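Local structure of response regulator (Helicobacter pylori, 2PLN) at residues D111-A114 and K115-S119; V66-D70 and K71-S75. The protein is an orphan response regulator, represented here by its N-terminal receiver domain, and probably controls transcription by binding regulatory DNA. One frame throughout, in Å; residues are numbered along the deposited sequence.

Overall arrangement
Both contacts sit at loops that leave the carboxyl ends of strands in the five-stranded parallel sheet of the receiver domain, and their centres lie about 13 Å apart. Interaction 2 comes first along the chain, where strand 65-68 passes into helix 73-83; interaction 1 follows, where outermost strand 111-114 runs into the loop before helix 120-130. Strand 88-93 separates the two strands in the sheet. The contacts nevertheless touch, because Y117 and K115 reach past its end to strand 65-68 and its loop: Y117 OH lies 3.7 Å from M67 CE, and K115 CD 3.8 Å from S69 OG. They border the carboxyl-end surface of the sheet, where CheY-like receiver domains generally carry their acceptor site.

Interaction 1 of 2, residues D111-A114 and K115-S119; sequences DYIA and KPYRS
D111 OD1 is the polar atom gripped by several groups. It accepts Y112 N at 2.8 Å, a bent bond with an N-H...O angle of 136°; the donor comes from the anti side, 19° out of the carboxylate plane. The same oxygen is paired with R126 of the second subunit, while D111 OD2 takes R126 and R130 of its own chain, so the buried charge is shared between two chains.

Two residues on, I113 begins an apolar contact with Y117, four positions later. I113 CG2 meets the Y117 ring at its edge, in the ring plane, 3.6 Å from Y117 CE2, and the two side chains cross at about a right angle. With chi1 at -59°, CG1 of I113 lies beside the backbone N, while CG2 extends opposite that nitrogen and carries the touch. The ring is fixed at its far end by a hydrogen bond between the Y117 and S92 hydroxyls, and it packs on L30 and I34 of helix 28-40.

The backbone between them turns through a cis peptide before P116. A114 O and P116 O come within 3.4 Å of each other, two acceptors that cannot bond, and Y117 CD2 approaches A114 O obliquely at 4.1 Å. K115, its CB against A114 C, ends in a salt bridge with E25. Beyond it, R118 pairs with E101 of the second subunit and S119 caps helix 120-130 through A122 N. A lysine followed by a cis proline after the last strand is characteristic of CheY-like receiver domains, and the intersubunit pairs fit the dimer face of the OmpR/PhoB family.

Interaction 2 of 2, residues V66-D70 and K71-S75; sequences VMVSD and KNALS
D70 folds its carboxylate forward over the turn to N72, while its CB stays beside that of A73. CG stands anti to the backbone N, chi1 -170°, and this places D70 OD1 2.9 Å from N72 N in a fairly straight bond of 156°. It is an Asx turn, because the side-chain oxygen of D70 accepts the backbone N-H two residues on. The donor arrives on the anti side, 30° out of the carboxylate plane. N72 CB lies beside the same oxygen, 3.6 Å from D70 OD1.

A type I beta turn spans D70 to A73; its closing bond, A73 N to D70 O at 3.3 Å, is weak. The two turns overlap at the junction of strand 65-68 and helix 73-83 in the beta-alpha-beta unit that strand 88-93 completes, within the CheY-like fold. N72 holds the N-cap position of that helix, yet its side chain makes no capping bond.

V68 points toward segment 71-75 and its CG2 meets A73 CB at 4.1 Å, methyl against methyl. K71 points away from 66-70 overall, although its CB touches D70 C; its chain bends twice, and K71 NZ ends 5.9 Å from D70 OD1, opposite charges without contact.

Interaction 1 of 2, residues D111-A114 and K115-S119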
loop_
_atom_site.group_PDB
_atom_site.type_symbol
_atom_site.label_atom_id
_atom_site.label_comp_id
_atom_site.label_asym_id
_atom_site.label_seq_id
_atom_site.Cartn_x
_atom_site.Cartn_y
_atom_site.Cartn_z
ATOM N N ASP A 111 -2.513 1.306 -4.702
ATOM C CA ASP A 111 -1.476 0.369 -4.380
ATOM C C ASP A 111 -0.969 -0.300 -5.641
ATOM O O ASP A 111 -1.613 -0.254 -6.709
ATOM C CB ASP A 111 -2.023 -0.675 -3.386
ATOM C CG ASP A 111 -0.967 -1.167 -2.391
ATOM O OD1 ASP A 111 0.260 -1.144 -2.713
ATOM O OD2 ASP A 111 -1.298 -1.619 -1.273
ATOM N N TYR A 112 0.200 -0.909 -5.510
ATOM C CA TYR A 112 0.825 -1.691 -6.567
ATOM C C TYR A 112 1.356 -2.969 -5.917
ATOM O O TYR A 112 2.159 -2.917 -4.967
ATOM C CB TYR A 112 1.953 -0.881 -7.207
ATOM C CG TYR A 112 2.631 -1.570 -8.376
ATOM C CD1 TYR A 112 3.849 -2.210 -8.208
ATOM C CD2 TYR A 112 2.055 -1.573 -9.668
ATOM C CE1 TYR A 112 4.500 -2.843 -9.305
ATOM C CE2 TYR A 112 2.710 -2.201 -10.758
ATOM C CZ TYR A 112 3.914 -2.834 -10.561
ATOM O OH TYR A 112 4.555 -3.483 -11.647
ATOM N N ILE A 113 0.903 -4.120 -6.412
ATOM C CA ILE A 113 1.117 -5.361 -5.680
ATOM C C ILE A 113 1.739 -6.344 -6.666
ATOM O O ILE A 113 1.197 -6.567 -7.736
ATOM C CB ILE A 113 -0.236 -5.899 -5.127
ATOM C CG1 ILE A 113 -0.894 -4.874 -4.185
ATOM C CG2 ILE A 113 -0.082 -7.300 -4.449
ATOM C CD1 ILE A 113 -2.358 -5.109 -4.016
ATOM N N ALA A 114 2.901 -6.898 -6.335
ATOM C CA ALA A 114 3.503 -7.911 -7.201
ATOM C C ALA A 114 2.755 -9.230 -7.064
ATOM O O ALA A 114 2.338 -9.610 -5.964
ATOM C CB ALA A 114 4.968 -8.122 -6.848
ATOM N N LYS A 115 2.566 -9.895 -8.200
ATOM C CA LYS A 115 2.117 -11.280 -8.232
ATOM C C LYS A 115 3.343 -12.158 -8.476
ATOM O O LYS A 115 4.265 -11.745 -9.204
ATOM C CB LYS A 115 1.134 -11.491 -9.371
ATOM C CG LYS A 115 -0.177 -10.784 -9.147
ATOM C CD LYS A 115 -1.060 -10.900 -10.371
ATOM C CE LYS A 115 -1.856 -12.165 -10.340
ATOM N NZ LYS A 115 -2.565 -12.299 -11.652
ATOM N N PRO A 116 3.364 -13.365 -7.916
ATOM C CA PRO A 116 2.306 -13.926 -7.032
ATOM C C PRO A 116 2.165 -13.306 -5.643
ATOM O O PRO A 116 3.143 -12.788 -5.099
ATOM C CB PRO A 116 2.685 -15.418 -6.926
ATOM C CG PRO A 116 4.097 -15.513 -7.347
ATOM C CD PRO A 116 4.446 -14.329 -8.196
ATOM N N TYR A 117 0.955 -13.360 -5.072
ATOM C CA TYR A 117 0.670 -12.786 -3.744
ATOM C C TYR A 117 1.351 -13.548 -2.594
ATOM O O TYR A 117 1.622 -14.746 -2.714
ATOM C CB TYR A 117 -0.850 -12.686 -3.491
ATOM C CG TYR A 117 -1.600 -11.957 -4.577
ATOM C CD1 TYR A 117 -2.443 -12.638 -5.466
ATOM C CD2 TYR A 117 -1.441 -10.590 -4.747
ATOM C CE1 TYR A 117 -3.108 -11.969 -6.474
ATOM C CE2 TYR A 117 -2.117 -9.915 -5.750
ATOM C CZ TYR A 117 -2.943 -10.597 -6.609
ATOM O OH TYR A 117 -3.588 -9.889 -7.597
ATOM N N ARG A 118 1.614 -12.851 -1.480
ATOM C CA ARG A 118 2.231 -13.465 -0.293
ATOM C C ARG A 118 1.365 -14.618 0.213
ATOM O O ARG A 118 1.866 -15.693 0.590
ATOM C CB ARG A 118 2.461 -12.425 0.815
ATOM C CG ARG A 118 3.537 -12.825 1.820
ATOM C CD ARG A 118 4.281 -11.668 2.481
ATOM N NE ARG A 118 5.323 -11.098 1.622
ATOM C CZ ARG A 118 5.197 -9.963 0.934
ATOM N NH1 ARG A 118 4.072 -9.264 1.002
ATOM N NH2 ARG A 118 6.191 -9.511 0.177
ATOM N N SER A 119 0.059 -14.379 0.202
ATOM C CA SER A 119 -0.972 -15.327 0.611
ATOM C C SER A 119 -2.295 -14.636 0.384
ATOM O O SER A 119 -2.355 -13.379 0.328
ATOM C CB SER A 119 -0.827 -15.761 2.088
ATOM O OG SER A 119 -1.453 -14.909 3.032
#

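Interaction 2 of 2, residues V66-D70 and K71-S75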
loop_
_atom_site.group_PDB
_atom_site.type_symbol
_atom_site.label_atom_id
_atom_site.label_comp_id
_atom_site.label_asym_id
_atom_site.label_seq_id
_atom_site.Cartn_x
_atom_site.Cartn_y
_atom_site.Cartn_z
ATOM N N VAL A 66 -11.495 -1.758 -6.708
ATOM C CA VAL A 66 -11.215 -2.632 -7.868
ATOM C C VAL A 66 -9.757 -3.000 -7.783
ATOM O O VAL A 66 -8.904 -2.143 -7.494
ATOM C CB VAL A 66 -11.512 -1.973 -9.274
ATOM C CG1 VAL A 66 -10.800 -0.608 -9.466
ATOM C CG2 VAL A 66 -11.178 -2.949 -10.435
HETATM N N MSE A 67 -9.475 -4.281 -8.012
HETATM C CA MSE A 67 -8.110 -4.720 -8.215
HETATM C C MSE A 67 -7.959 -5.245 -9.629
HETATM O O MSE A 67 -8.738 -6.093 -10.076
HETATM C CB MSE A 67 -7.697 -5.800 -7.213
HETATM C CG MSE A 67 -6.194 -6.058 -7.302
HETATM SE SE MSE A 67 -5.462 -7.035 -5.815
HETATM C CE MSE A 67 -6.619 -8.576 -5.869
ATOM N N VAL A 68 -6.975 -4.727 -10.347
ATOM C CA VAL A 68 -6.839 -5.046 -11.768
ATOM C C VAL A 68 -5.449 -5.595 -12.049
ATOM O O VAL A 68 -4.448 -5.013 -11.626
ATOM C CB VAL A 68 -7.175 -3.822 -12.674
ATOM C CG1 VAL A 68 -6.379 -2.544 -12.287
ATOM C CG2 VAL A 68 -6.970 -4.139 -14.156
ATOM N N SER A 69 -5.423 -6.742 -12.717
ATOM C CA SER A 69 -4.216 -7.318 -13.327
ATOM C C SER A 69 -4.552 -7.444 -14.776
ATOM O O SER A 69 -5.440 -8.219 -15.141
ATOM C CB SER A 69 -3.930 -8.722 -12.810
ATOM O OG SER A 69 -4.012 -8.770 -11.419
ATOM N N ASP A 70 -3.871 -6.662 -15.595
ATOM C CA ASP A 70 -4.082 -6.635 -17.026
ATOM C C ASP A 70 -2.902 -5.871 -17.637
ATOM O O ASP A 70 -2.293 -5.026 -16.985
ATOM C CB ASP A 70 -5.364 -5.883 -17.337
ATOM C CG ASP A 70 -5.789 -6.020 -18.787
ATOM O OD1 ASP A 70 -5.490 -5.103 -19.589
ATOM O OD2 ASP A 70 -6.437 -7.004 -19.194
ATOM N N LYS A 71 -2.607 -6.147 -18.904
ATOM C CA LYS A 71 -1.535 -5.450 -19.617
ATOM C C LYS A 71 -1.794 -3.960 -19.754
ATOM O O LYS A 71 -0.859 -3.160 -19.703
ATOM C CB LYS A 71 -1.327 -6.053 -21.018
ATOM C CG LYS A 71 -0.945 -7.539 -21.038
ATOM C CD LYS A 71 -0.426 -7.988 -22.420
ATOM C CE LYS A 71 -1.310 -7.519 -23.587
ATOM N NZ LYS A 71 -2.620 -8.235 -23.639
ATOM N N ASN A 72 -3.052 -3.590 -19.978
ATOM C CA ASN A 72 -3.433 -2.186 -20.178
ATOM C C ASN A 72 -3.977 -1.568 -18.901
ATOM O O ASN A 72 -4.893 -0.711 -18.942
ATOM C CB ASN A 72 -4.505 -2.066 -21.277
ATOM C CG ASN A 72 -4.086 -2.688 -22.590
ATOM O OD1 ASN A 72 -2.985 -2.454 -23.084
ATOM N ND2 ASN A 72 -4.990 -3.462 -23.185
ATOM N N ALA A 73 -3.432 -1.991 -17.760
ATOM C CA ALA A 73 -4.018 -1.573 -16.489
ATOM C C ALA A 73 -3.863 -0.070 -16.282
ATOM O O ALA A 73 -4.758 0.574 -15.779
ATOM C CB ALA A 73 -3.453 -2.376 -15.308
ATOM N N LEU A 74 -2.739 0.494 -16.708
ATOM C CA LEU A 74 -2.424 1.881 -16.350
ATOM C C LEU A 74 -3.376 2.922 -16.952
ATOM O O LEU A 74 -3.779 3.861 -16.266
ATOM C CB LEU A 74 -0.982 2.197 -16.737
ATOM C CG LEU A 74 0.171 1.561 -15.935
ATOM C CD1 LEU A 74 0.405 2.316 -14.670
ATOM C CD2 LEU A 74 0.024 0.056 -15.627
ATOM N N SER A 75 -3.734 2.774 -18.229
ATOM C CA SER A 75 -4.707 3.717 -18.818
ATOM C C SER A 75 -6.048 3.580 -18.118
ATOM O O SER A 75 -6.735 4.555 -17.860
ATOM C CB SER A 75 -4.854 3.531 -20.329
ATOM O OG SER A 75 -5.279 2.214 -20.621
#